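Local coordinates for protein beta-galactosidase BgaB (Bifidobacterium adolescentis, PDB 5VYM) that removes terminal non-reducing beta-D-galactose residues from beta-D-galactosides, with high activity on Gal(beta1-4)Gal-containing oligosaccharides, and is represented here by its trimerisation domain, at residues Arg144-Asp149 against Ala153-Thr158; Leu80-Ala85 against Thr169-Gln174; Val195-Tyr200 against Glu204-Gly209; His104-Leu107 against Gly112-Asp115; Leu117-Ser120 against Val124-Glu127. All coordinates share one frame; numbering follows the deposited sequence.

Contact 1: residues Arg144-Asp149 against Ala153-Thr158; sequences RLSSAD and ALDGTT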
# COMPACT_ATOMS: atom_id res chain seq x y z
N ARG B 144 5.38 -25.40 -17.08
CA ARG B 144 6.69 -24.83 -17.37
C ARG B 144 6.67 -23.31 -17.19
O ARG B 144 5.62 -22.67 -17.21
CB ARG B 144 7.13 -25.16 -18.79
CG ARG B 144 7.17 -26.63 -19.12
CD ARG B 144 7.84 -26.85 -20.47
NE ARG B 144 7.41 -28.09 -21.10
CZ ARG B 144 6.39 -28.19 -21.95
NH1 ARG B 144 5.69 -27.11 -22.26
NH2 ARG B 144 6.07 -29.37 -22.48
N LEU B 145 7.86 -22.75 -17.01
CA LEU B 145 8.06 -21.31 -16.91
C LEU B 145 8.86 -20.82 -18.11
O LEU B 145 9.65 -21.57 -18.69
CB LEU B 145 8.78 -20.93 -15.62
CG LEU B 145 7.99 -20.86 -14.31
CD1 LEU B 145 7.55 -22.23 -13.83
CD2 LEU B 145 8.82 -20.16 -13.24
N SER B 146 8.66 -19.55 -18.46
CA SER B 146 9.42 -18.91 -19.52
C SER B 146 9.81 -17.52 -19.06
O SER B 146 9.01 -16.80 -18.46
CB SER B 146 8.63 -18.84 -20.83
OG SER B 146 9.41 -18.25 -21.86
N SER B 147 11.06 -17.13 -19.35
CA SER B 147 11.56 -15.83 -18.93
C SER B 147 10.90 -14.73 -19.75
O SER B 147 10.94 -14.76 -20.99
CB SER B 147 13.08 -15.78 -19.07
OG SER B 147 13.70 -16.62 -18.11
N ALA B 148 10.30 -13.75 -19.07
CA ALA B 148 9.67 -12.64 -19.76
C ALA B 148 10.67 -11.60 -20.24
O ALA B 148 10.33 -10.76 -21.07
CB ALA B 148 8.63 -11.98 -18.86
N ASP B 149 11.90 -11.64 -19.73
CA ASP B 149 12.96 -10.77 -20.20
C ASP B 149 13.72 -11.48 -21.32
O ASP B 149 13.21 -12.41 -21.94
CB ASP B 149 13.86 -10.36 -19.03
CG ASP B 149 14.39 -11.55 -18.24
OD1 ASP B 149 14.15 -12.70 -18.65
OD2 ASP B 149 15.06 -11.33 -17.21
N ALA B 153 16.83 -17.13 -18.43
CA ALA B 153 17.40 -17.81 -17.27
C ALA B 153 16.49 -18.92 -16.77
O ALA B 153 16.93 -20.07 -16.61
CB ALA B 153 17.67 -16.79 -16.16
N LEU B 154 15.22 -18.61 -16.52
CA LEU B 154 14.28 -19.57 -15.96
C LEU B 154 13.61 -20.43 -17.02
O LEU B 154 12.63 -21.12 -16.71
CB LEU B 154 13.22 -18.83 -15.13
CG LEU B 154 13.74 -18.06 -13.92
CD1 LEU B 154 12.59 -17.45 -13.14
CD2 LEU B 154 14.58 -18.96 -13.03
N ASP B 155 14.10 -20.41 -18.25
CA ASP B 155 13.52 -21.25 -19.30
C ASP B 155 13.74 -22.72 -18.99
O ASP B 155 14.79 -23.12 -18.48
CB ASP B 155 14.12 -20.89 -20.66
CG ASP B 155 13.55 -19.61 -21.23
OD1 ASP B 155 12.42 -19.23 -20.83
OD2 ASP B 155 14.21 -18.98 -22.08
N GLY B 156 12.74 -23.54 -19.31
CA GLY B 156 12.80 -24.96 -19.07
C GLY B 156 12.47 -25.39 -17.65
O GLY B 156 12.27 -26.59 -17.42
N THR B 157 12.40 -24.46 -16.71
CA THR B 157 12.04 -24.81 -15.34
C THR B 157 10.56 -25.15 -15.25
O THR B 157 9.74 -24.70 -16.06
CB THR B 157 12.38 -23.66 -14.39
OG1 THR B 157 11.61 -22.50 -14.74
CG2 THR B 157 13.86 -23.32 -14.47
N THR B 158 10.21 -25.96 -14.26
CA THR B 158 8.84 -26.43 -14.07
C THR B 158 8.40 -26.17 -12.64
O THR B 158 9.19 -25.75 -11.79
CB THR B 158 8.70 -27.92 -14.41
OG1 THR B 158 9.59 -28.68 -13.57
CG2 THR B 158 9.04 -28.18 -15.87

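Contact 2: residues Leu80-Ala85 against Thr169-Gln174; sequences LADFAA and TGEHAQ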
# COMPACT_ATOMS: atom_id res chain seq x y z
N LEU B 80 -1.40 6.95 -7.41
CA LEU B 80 -1.02 7.67 -6.20
C LEU B 80 0.01 6.90 -5.39
O LEU B 80 0.96 7.48 -4.87
CB LEU B 80 -2.26 7.95 -5.35
CG LEU B 80 -3.30 8.93 -5.92
CD1 LEU B 80 -4.54 8.94 -5.05
CD2 LEU B 80 -2.71 10.32 -6.03
N ALA B 81 -0.17 5.58 -5.28
CA ALA B 81 0.78 4.77 -4.52
C ALA B 81 2.16 4.78 -5.17
O ALA B 81 3.17 4.91 -4.48
CB ALA B 81 0.26 3.33 -4.39
N ASP B 82 2.21 4.65 -6.50
CA ASP B 82 3.49 4.75 -7.20
C ASP B 82 4.09 6.14 -7.02
O ASP B 82 5.30 6.28 -6.80
CB ASP B 82 3.30 4.44 -8.69
CG ASP B 82 3.05 2.97 -8.95
OD1 ASP B 82 3.73 2.13 -8.33
OD2 ASP B 82 2.16 2.66 -9.77
N PHE B 83 3.26 7.18 -7.12
CA PHE B 83 3.74 8.55 -6.95
C PHE B 83 4.31 8.76 -5.55
O PHE B 83 5.38 9.36 -5.39
CB PHE B 83 2.61 9.53 -7.25
CG PHE B 83 2.95 10.96 -6.94
CD1 PHE B 83 2.55 11.54 -5.75
CD2 PHE B 83 3.64 11.73 -7.86
CE1 PHE B 83 2.85 12.86 -5.47
CE2 PHE B 83 3.95 13.05 -7.58
CZ PHE B 83 3.55 13.62 -6.39
N ALA B 84 3.61 8.27 -4.53
CA ALA B 84 4.05 8.49 -3.16
C ALA B 84 5.25 7.63 -2.81
O ALA B 84 6.21 8.11 -2.20
CB ALA B 84 2.90 8.23 -2.19
N ALA B 85 5.23 6.35 -3.21
CA ALA B 85 6.33 5.45 -2.86
C ALA B 85 7.65 5.89 -3.47
O ALA B 85 8.71 5.50 -2.96
CB ALA B 85 6.01 4.02 -3.31
N THR B 169 0.15 -4.75 -11.17
CA THR B 169 -0.53 -3.47 -11.03
C THR B 169 0.40 -2.27 -11.04
O THR B 169 0.01 -1.21 -11.53
CB THR B 169 -1.36 -3.43 -9.74
OG1 THR B 169 -0.50 -3.65 -8.61
CG2 THR B 169 -2.44 -4.50 -9.76
N GLY B 170 1.62 -2.40 -10.53
CA GLY B 170 2.51 -1.25 -10.44
C GLY B 170 3.00 -0.81 -11.82
O GLY B 170 3.27 -1.63 -12.70
N GLU B 171 3.11 0.51 -11.99
CA GLU B 171 3.58 1.05 -13.27
C GLU B 171 4.99 0.58 -13.58
O GLU B 171 5.31 0.28 -14.74
CB GLU B 171 3.54 2.58 -13.24
CG GLU B 171 2.18 3.18 -12.94
CD GLU B 171 2.25 4.67 -12.71
OE1 GLU B 171 3.31 5.26 -13.00
OE2 GLU B 171 1.25 5.25 -12.24
N HIS B 172 5.84 0.49 -12.56
CA HIS B 172 7.24 0.13 -12.73
C HIS B 172 7.52 -1.32 -12.36
O HIS B 172 8.69 -1.71 -12.27
CB HIS B 172 8.12 1.07 -11.92
CG HIS B 172 7.83 2.52 -12.15
ND1 HIS B 172 6.79 3.18 -11.53
CD2 HIS B 172 8.43 3.44 -12.94
CE1 HIS B 172 6.76 4.44 -11.92
NE2 HIS B 172 7.75 4.62 -12.78
N ALA B 173 6.49 -2.12 -12.13
CA ALA B 173 6.70 -3.53 -11.83
C ALA B 173 7.10 -4.28 -13.10
O ALA B 173 6.49 -4.09 -14.16
CB ALA B 173 5.44 -4.14 -11.22
N GLN B 174 8.12 -5.12 -12.98
CA GLN B 174 8.67 -5.85 -14.12
C GLN B 174 8.42 -7.34 -13.94
O GLN B 174 8.70 -7.89 -12.87
CB GLN B 174 10.17 -5.57 -14.26
CG GLN B 174 10.85 -6.39 -15.34
CD GLN B 174 12.34 -6.13 -15.39
OE1 GLN B 174 12.89 -5.40 -14.56
NE2 GLN B 174 13.01 -6.73 -16.37
O HOH W 1 5.39 0.25 -9.72

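Contact 3: residues Val195-Tyr200 against Glu204-Gly209; sequences VTRNPY and EAYFVG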
# COMPACT_ATOMS: atom_id res chain seq x y z
N VAL B 195 7.20 -14.71 -11.79
CA VAL B 195 8.23 -14.02 -11.02
C VAL B 195 8.23 -12.56 -11.44
O VAL B 195 8.38 -12.25 -12.63
CB VAL B 195 9.63 -14.63 -11.22
CG1 VAL B 195 10.67 -13.83 -10.45
CG2 VAL B 195 9.65 -16.09 -10.79
N THR B 196 8.07 -11.66 -10.47
CA THR B 196 8.05 -10.22 -10.72
C THR B 196 8.93 -9.52 -9.70
O THR B 196 9.21 -10.04 -8.62
CB THR B 196 6.63 -9.64 -10.64
OG1 THR B 196 6.17 -9.69 -9.28
CG2 THR B 196 5.67 -10.40 -11.53
N ARG B 197 9.34 -8.30 -10.05
CA ARG B 197 10.02 -7.41 -9.12
C ARG B 197 9.48 -6.01 -9.30
O ARG B 197 9.09 -5.62 -10.41
CB ARG B 197 11.55 -7.43 -9.31
CG ARG B 197 12.04 -6.96 -10.66
CD ARG B 197 13.54 -7.17 -10.79
NE ARG B 197 14.04 -6.87 -12.13
CZ ARG B 197 15.27 -7.16 -12.55
NH1 ARG B 197 16.12 -7.77 -11.73
NH2 ARG B 197 15.64 -6.85 -13.78
N ASN B 198 9.45 -5.25 -8.21
CA ASN B 198 8.84 -3.93 -8.20
C ASN B 198 9.68 -2.99 -7.34
O ASN B 198 10.04 -3.36 -6.21
CB ASN B 198 7.40 -3.99 -7.68
CG ASN B 198 6.72 -2.64 -7.66
OD1 ASN B 198 6.79 -1.88 -8.62
ND2 ASN B 198 6.04 -2.33 -6.56
N PRO B 199 10.02 -1.81 -7.83
CA PRO B 199 10.72 -0.84 -6.99
C PRO B 199 9.80 -0.26 -5.93
O PRO B 199 8.64 0.07 -6.20
CB PRO B 199 11.19 0.23 -7.98
CG PRO B 199 10.22 0.14 -9.11
CD PRO B 199 9.86 -1.32 -9.21
N TYR B 200 10.32 -0.14 -4.72
CA TYR B 200 9.58 0.43 -3.59
C TYR B 200 10.53 1.34 -2.83
O TYR B 200 11.43 0.85 -2.13
CB TYR B 200 9.02 -0.67 -2.69
CG TYR B 200 8.08 -0.17 -1.62
CD1 TYR B 200 6.73 0.02 -1.88
CD2 TYR B 200 8.54 0.12 -0.34
CE1 TYR B 200 5.86 0.48 -0.91
CE2 TYR B 200 7.68 0.58 0.64
CZ TYR B 200 6.35 0.76 0.35
OH TYR B 200 5.48 1.21 1.33
N GLU B 204 13.49 -2.68 -3.38
CA GLU B 204 12.93 -3.60 -4.37
C GLU B 204 12.14 -4.69 -3.65
O GLU B 204 12.43 -5.02 -2.50
CB GLU B 204 14.06 -4.21 -5.21
CG GLU B 204 13.67 -4.61 -6.61
CD GLU B 204 14.88 -4.95 -7.46
OE1 GLU B 204 15.97 -5.14 -6.87
OE2 GLU B 204 14.75 -5.01 -8.70
N ALA B 205 11.16 -5.24 -4.35
CA ALA B 205 10.34 -6.32 -3.82
C ALA B 205 10.08 -7.33 -4.93
O ALA B 205 9.47 -6.99 -5.94
CB ALA B 205 9.02 -5.80 -3.24
N TYR B 206 10.53 -8.56 -4.72
CA TYR B 206 10.31 -9.65 -5.66
C TYR B 206 9.12 -10.50 -5.21
O TYR B 206 8.86 -10.64 -4.01
CB TYR B 206 11.54 -10.55 -5.77
CG TYR B 206 12.68 -9.98 -6.60
CD1 TYR B 206 13.43 -8.91 -6.15
CD2 TYR B 206 13.01 -10.55 -7.83
CE1 TYR B 206 14.48 -8.40 -6.90
CE2 TYR B 206 14.06 -10.04 -8.59
CZ TYR B 206 14.79 -8.97 -8.12
OH TYR B 206 15.82 -8.47 -8.87
N PHE B 207 8.41 -11.06 -6.18
CA PHE B 207 7.33 -12.00 -5.92
C PHE B 207 7.62 -13.29 -6.67
O PHE B 207 7.81 -13.28 -7.89
CB PHE B 207 5.97 -11.43 -6.35
CG PHE B 207 4.84 -12.41 -6.22
CD1 PHE B 207 4.31 -12.71 -4.98
CD2 PHE B 207 4.31 -13.03 -7.34
CE1 PHE B 207 3.27 -13.61 -4.85
CE2 PHE B 207 3.27 -13.93 -7.22
CZ PHE B 207 2.75 -14.22 -5.97
N VAL B 208 7.67 -14.40 -5.93
CA VAL B 208 7.89 -15.73 -6.49
C VAL B 208 6.59 -16.50 -6.30
O VAL B 208 6.29 -16.96 -5.19
CB VAL B 208 9.08 -16.44 -5.84
CG1 VAL B 208 9.33 -17.78 -6.52
CG2 VAL B 208 10.32 -15.57 -5.90
N GLY B 209 5.81 -16.64 -7.37
CA GLY B 209 4.48 -17.18 -7.29
C GLY B 209 4.34 -18.68 -7.43
O GLY B 209 3.21 -19.19 -7.43
O HOH W 2 7.21 -7.85 -7.45

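Contact 4: residues His104-Leu107 against Gly112-Asp115; sequences HTWL and GAGD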
# COMPACT_ATOMS: atom_id res chain seq x y z
N HIS B 104 -19.64 2.12 -7.97
CA HIS B 104 -19.96 1.18 -6.90
C HIS B 104 -19.15 1.56 -5.67
O HIS B 104 -17.99 1.96 -5.77
CB HIS B 104 -19.63 -0.26 -7.30
CG HIS B 104 -20.55 -0.82 -8.34
ND1 HIS B 104 -21.86 -1.16 -8.08
CD2 HIS B 104 -20.34 -1.13 -9.65
CE1 HIS B 104 -22.42 -1.63 -9.18
NE2 HIS B 104 -21.52 -1.63 -10.14
N THR B 105 -19.78 1.44 -4.50
CA THR B 105 -19.10 1.75 -3.25
C THR B 105 -17.93 0.80 -3.03
O THR B 105 -18.08 -0.42 -3.11
CB THR B 105 -20.07 1.68 -2.08
OG1 THR B 105 -21.10 2.66 -2.24
CG2 THR B 105 -19.35 1.92 -0.76
N TRP B 106 -16.75 1.37 -2.75
CA TRP B 106 -15.60 0.55 -2.39
C TRP B 106 -15.88 -0.20 -1.10
O TRP B 106 -16.24 0.40 -0.08
CB TRP B 106 -14.35 1.42 -2.22
CG TRP B 106 -13.60 1.69 -3.49
CD1 TRP B 106 -13.54 2.88 -4.16
CD2 TRP B 106 -12.78 0.77 -4.22
NE1 TRP B 106 -12.74 2.75 -5.28
CE2 TRP B 106 -12.27 1.47 -5.34
CE3 TRP B 106 -12.44 -0.57 -4.05
CZ2 TRP B 106 -11.43 0.86 -6.27
CZ3 TRP B 106 -11.61 -1.17 -4.98
CH2 TRP B 106 -11.11 -0.45 -6.08
N LEU B 107 -15.71 -1.52 -1.14
CA LEU B 107 -15.98 -2.38 -0.00
C LEU B 107 -14.68 -2.72 0.72
O LEU B 107 -13.59 -2.67 0.14
CB LEU B 107 -16.67 -3.67 -0.45
CG LEU B 107 -17.96 -3.53 -1.25
CD1 LEU B 107 -18.39 -4.88 -1.79
CD2 LEU B 107 -19.05 -2.89 -0.41
N GLY B 112 -11.98 3.22 1.21
CA GLY B 112 -11.99 1.93 0.53
C GLY B 112 -11.25 1.84 -0.78
O GLY B 112 -11.04 0.73 -1.27
N ALA B 113 -10.84 2.97 -1.35
CA ALA B 113 -10.22 2.96 -2.68
C ALA B 113 -8.96 2.09 -2.69
O ALA B 113 -8.10 2.22 -1.81
CB ALA B 113 -9.89 4.38 -3.12
N GLY B 114 -8.87 1.21 -3.68
CA GLY B 114 -7.71 0.35 -3.83
C GLY B 114 -7.73 -0.91 -3.00
O GLY B 114 -6.70 -1.59 -2.93
N ASP B 115 -8.87 -1.25 -2.38
CA ASP B 115 -9.00 -2.45 -1.56
C ASP B 115 -7.93 -2.48 -0.46
O ASP B 115 -7.27 -3.49 -0.22
CB ASP B 115 -8.95 -3.71 -2.42
CG ASP B 115 -9.39 -4.96 -1.67
OD1 ASP B 115 -10.52 -4.96 -1.13
OD2 ASP B 115 -8.62 -5.94 -1.63
O HOH W 3 -11.22 -1.33 0.75

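Contact 5: residues Leu117-Ser120 against Val124-Glu127; sequences LLRS and VRGE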
# COMPACT_ATOMS: atom_id res chain seq x y z
N LEU B 117 -5.35 -0.16 -0.42
CA LEU B 117 -4.17 0.58 -0.85
C LEU B 117 -4.15 1.99 -0.27
O LEU B 117 -3.13 2.45 0.24
CB LEU B 117 -4.11 0.61 -2.38
CG LEU B 117 -2.91 1.31 -3.01
CD1 LEU B 117 -1.62 0.80 -2.40
CD2 LEU B 117 -2.91 1.11 -4.52
N LEU B 118 -5.29 2.68 -0.34
CA LEU B 118 -5.34 4.03 0.22
C LEU B 118 -5.17 4.01 1.73
O LEU B 118 -4.47 4.86 2.30
CB LEU B 118 -6.66 4.70 -0.17
CG LEU B 118 -6.75 6.21 0.09
CD1 LEU B 118 -5.57 6.94 -0.53
CD2 LEU B 118 -8.07 6.76 -0.45
N ARG B 119 -5.80 3.04 2.41
CA ARG B 119 -5.59 2.90 3.85
C ARG B 119 -4.12 2.65 4.17
O ARG B 119 -3.58 3.23 5.12
CB ARG B 119 -6.44 1.75 4.40
CG ARG B 119 -7.93 2.00 4.35
CD ARG B 119 -8.69 0.96 5.15
NE ARG B 119 -8.53 -0.39 4.63
CZ ARG B 119 -9.34 -0.94 3.73
NH1 ARG B 119 -10.38 -0.26 3.25
NH2 ARG B 119 -9.13 -2.18 3.31
N SER B 120 -3.46 1.80 3.39
CA SER B 120 -2.05 1.49 3.64
C SER B 120 -1.18 2.72 3.49
O SER B 120 -0.28 2.96 4.30
CB SER B 120 -1.58 0.37 2.71
OG SER B 120 -2.31 -0.82 2.94
N VAL B 124 -4.23 4.70 8.20
CA VAL B 124 -5.46 4.96 8.94
C VAL B 124 -6.56 4.07 8.37
O VAL B 124 -6.67 3.92 7.15
CB VAL B 124 -5.85 6.45 8.86
CG1 VAL B 124 -7.34 6.63 9.07
CG2 VAL B 124 -5.06 7.26 9.89
N ARG B 125 -7.36 3.48 9.25
CA ARG B 125 -8.46 2.63 8.83
C ARG B 125 -9.73 2.98 9.58
O ARG B 125 -9.71 3.23 10.79
CB ARG B 125 -8.15 1.14 9.04
CG ARG B 125 -9.32 0.24 8.66
CD ARG B 125 -9.11 -1.21 9.02
NE ARG B 125 -10.35 -1.96 8.89
CZ ARG B 125 -10.77 -2.53 7.77
NH1 ARG B 125 -10.05 -2.43 6.66
NH2 ARG B 125 -11.92 -3.19 7.75
N GLY B 126 -10.85 3.00 8.85
CA GLY B 126 -12.17 3.03 9.43
C GLY B 126 -12.98 1.85 8.91
O GLY B 126 -12.58 1.16 7.97
N GLU B 127 -14.12 1.62 9.55
CA GLU B 127 -14.98 0.53 9.11
C GLU B 127 -15.87 0.94 7.95
O GLU B 127 -16.14 0.12 7.06
CB GLU B 127 -15.82 0.00 10.27
CG GLU B 127 -15.05 -0.87 11.25
CD GLU B 127 -14.34 -2.03 10.58
OE1 GLU B 127 -13.16 -1.87 10.18
OE2 GLU B 127 -14.95 -3.11 10.45

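Contact 1: residues Arg144-Asp149 against Ala153-Thr158
Asp155 reaches back to Ser146 and Ser147 at the end of strand 143-147 and shows how a single carboxylate can hold a strand end to the loop that follows it. Its CB makes no close contact across the segments, and CG lies anti to the carbonyl carbon (chi1 -77°), a turn that carries the carboxylate toward the two serines. Asp155 CG stays 4.0 Å from Ser147 N, and the tip does the real work: Asp155 OD1 accepts the backbone Ser147 N at 2.9 Å, on the syn side though 33° out of the carboxylate plane. The same OD1 rests against Ser146 CA and takes a weak bond from Ser146 OG at 3.3 Å. Ser147 answers in the other direction, its OG accepting Leu154 N at 3.0 Å. At the far end the link is made by backbone, Leu145 N donating to Thr157 O at 2.9 Å. Alongside it Thr157 OG1 touches Leu145 CB at 3.4 Å while binding Leu154 O at 2.6 Å, and this hydroxyl braces the type II turn Leu154-Thr157, whose Gly156 has a positive phi. The Leu154 side chain packs on Leu220 of helix 214-225, whereas the polar end of Arg144 leaves the contact for a salt bridge with Glu183. Arg144 and Thr158 form an antiparallel non-hydrogen-bonded pair, so the whole is a beta hairpin with a long connecting loop, joining the neighbouring antiparallel strands 143-147 and 158-163.

Contact 2: residues Leu80-Ala85 against Thr169-Gln174
Asp82 and Glu171 meet as two carboxylate side chains brought together by a backbone bond rather than by charge. Asp82 leaves helix 74-85 with CG anti to its carbonyl carbon (chi1 -72°), which aims the carboxylate at the loop. Asp82 OD2 accepts Glu171 N at 3.2 Å in a nearly straight bond, the N-H coming from above the carboxylate plane, 45° out of it. Glu171 then runs extended beyond CG, its CG lying 3.2 Å from Asp82 OD2, and the planes of the two acids stand 63° apart. Glu171 OE2 comes within 3.7 Å of Asp82 OD2, a like-charged approach that the poor order of the glutamate makes uncertain. Gly170 to Ala173 form a type I beta turn, and the contact joins a helix packed on the parallel sheet to this turn, which leads into strand 174-180 of the antiparallel sheet. Asp82 OD1 serves the next residue of the turn through water 1, which donates to it at 2.9 Å and accepts His172 N at the same distance. This water also lies in the plane of the His172 imidazole. Gln78 adds a weak bond to Asp82 OD2, and Tyr200 of the second subunit packs on Ala81.

Contact 3: residues Val195-Tyr200 against Glu204-Gly209
Arg197 lies alongside Tyr206 across a beta hairpin made of strands 193-200 and 203-208, the last two of the five that this chain gives to its antiparallel sheet. In a CH-pi contact Arg197 CB sits 3.6 Å from the centroid of the Tyr206 ring, only 6° off its normal. With CG placed between the backbone N and the carbonyl carbon (chi1 62°) and the chain extended onward, CD passes over the ring toward its hydroxyl. The guanidinium stands steeply to the ring, its plane 78° away, and Arg197 NH1 donates to Tyr206 OH at 3.0 Å, with the oxygen in the guanidinium plane. Glu204 OE2 comes within 3.2 Å of Arg197 CD; the salt bridge to Arg197 NE is long, with the oxygen well out of the guanidinium plane, so that charge alone acts. Arg197 NE is instead bound by Gln174 OE1 of the adjoining strand.

Behind these side chains the backbones set the register. Thr196 and Phe207 are a hydrogen-bonded pair, as are Asn198 and Ala205, with Phe207 N bonded to Thr196 O at 2.8 Å. Farther out, Tyr224 of helix 214-225 packs on both Arg197 and Tyr206, and Asn198 ND2 binds Met121 O of the second subunit. Strand 203-208 also pairs in parallel with a strand of that subunit, continuing the sheet across the interface. On the face carrying Thr196, water 2 accepts from Thr196 OG1 at 2.8 Å and donates to Ala205 O at 2.9 Å.

Contact 4: residues His104-Leu107 against Gly112-Asp115
Trp106 lays one face of its indole on the turn Gly112-Asp115, an example of an aromatic ring packing mainly on backbone. Here the packing is tight: Ala113 CA stands 3.5 Å from the centroid of the five-membered ring of Trp106, 2° off the normal, in a CH-pi contact, and Gly114 N lies 3.7 Å from Trp106 CZ2 over the same face. The ring is turned there by a CG anti to the carbonyl carbon (chi1 -85°), and Trp106 CB abuts Gly112 C at 3.4 Å; a side chain on Gly112 would run into it. Leu72 O fixes the rotation of the indole by accepting from Trp106 NE1. Replacing Trp106 by an alanine would probably leave Leu72 O without this donor and uncover the turn backbone.

The Leu107 side is looser, and no direct hydrogen bond crosses the contact: water 3 spans it, donating to Leu107 O at 2.8 Å and to Gly112 O at 2.9 Å. Asp115 OD2 accepts Gly109 N of the second subunit. Gly114, at positive phi, completes a type II beta turn, closed by Asp115 N to Gly112 O, in the long loop between strand 89-93 and helix 117-122.

Contact 5: residues Leu117-Ser120 against Val124-Glu127
Arg119 and Val124 bring the backbones together, Val124 N giving a weak hydrogen bond to Arg119 O at 3.5 Å as the chain leaves the helix for a short strand. Val124 O in turn lies against the start of the arginine side chain, 3.5 Å from Arg119 CB. From there Arg119 bends at chi3 (-63°), bringing its CD to 3.6 Å from Arg125 CG, so the two arginines lie side by side and point the same way. Their guanidinium planes are almost perpendicular, 79° apart. Arg125 NH1 sits over one face of the Arg119 group, toward its rim, at 3.3 Å from Arg119 NE; both are donors, so no bond joins them. The neighbourhood of two positive groups is probably made tolerable by a shared anion: Asp115 of the second subunit makes salt bridges to both Arg119 NE and Arg125 NH1 with its OD2.

Here helix 117-122 passes into strand 124-125, which pairs antiparallel with a strand of the second subunit, so that a sheet runs on across the interface. Arg125 keeps an extended chain and holds a second acid, Glu127, just beyond the short strand. Glu127 OE1 is gripped side-on by two nitrogens, from Arg125 NE at 3.1 Å and from Arg125 NH2 at 3.0 Å. A methionine in place of this arginine would probably leave Glu127 without its cationic mate and Asp115 of the second subunit with one salt bridge fewer. Arg125 NH1 also donates to Gly108 O, and Glu127 N binds Asp165 of the second subunit.

Along the chain contacts 4, 5, 1 and 3 close one after another, while contact 2 joins helix 74-85 to residues 169-174 and so spans contacts 4, 5 and 1. Contacts 4 and 5 are neighbours, centres 10 Å apart, in the connection that runs through helix 117-122; contacts 1 and 3, centres 16 Å apart, both belong to the antiparallel sheet and touch through Leu154 and Val195. Contact 2 bridges the two groups, meeting contact 5 at Ala81 and Leu117 and contact 3 at Gln174 and Arg197. Contacts 2 to 5 touch the second subunit, whereas contact 1 lies apart from it, so much of the packing around helices 74-85 and 117-122 and the hairpin 193-208 also lies at the subunit interface.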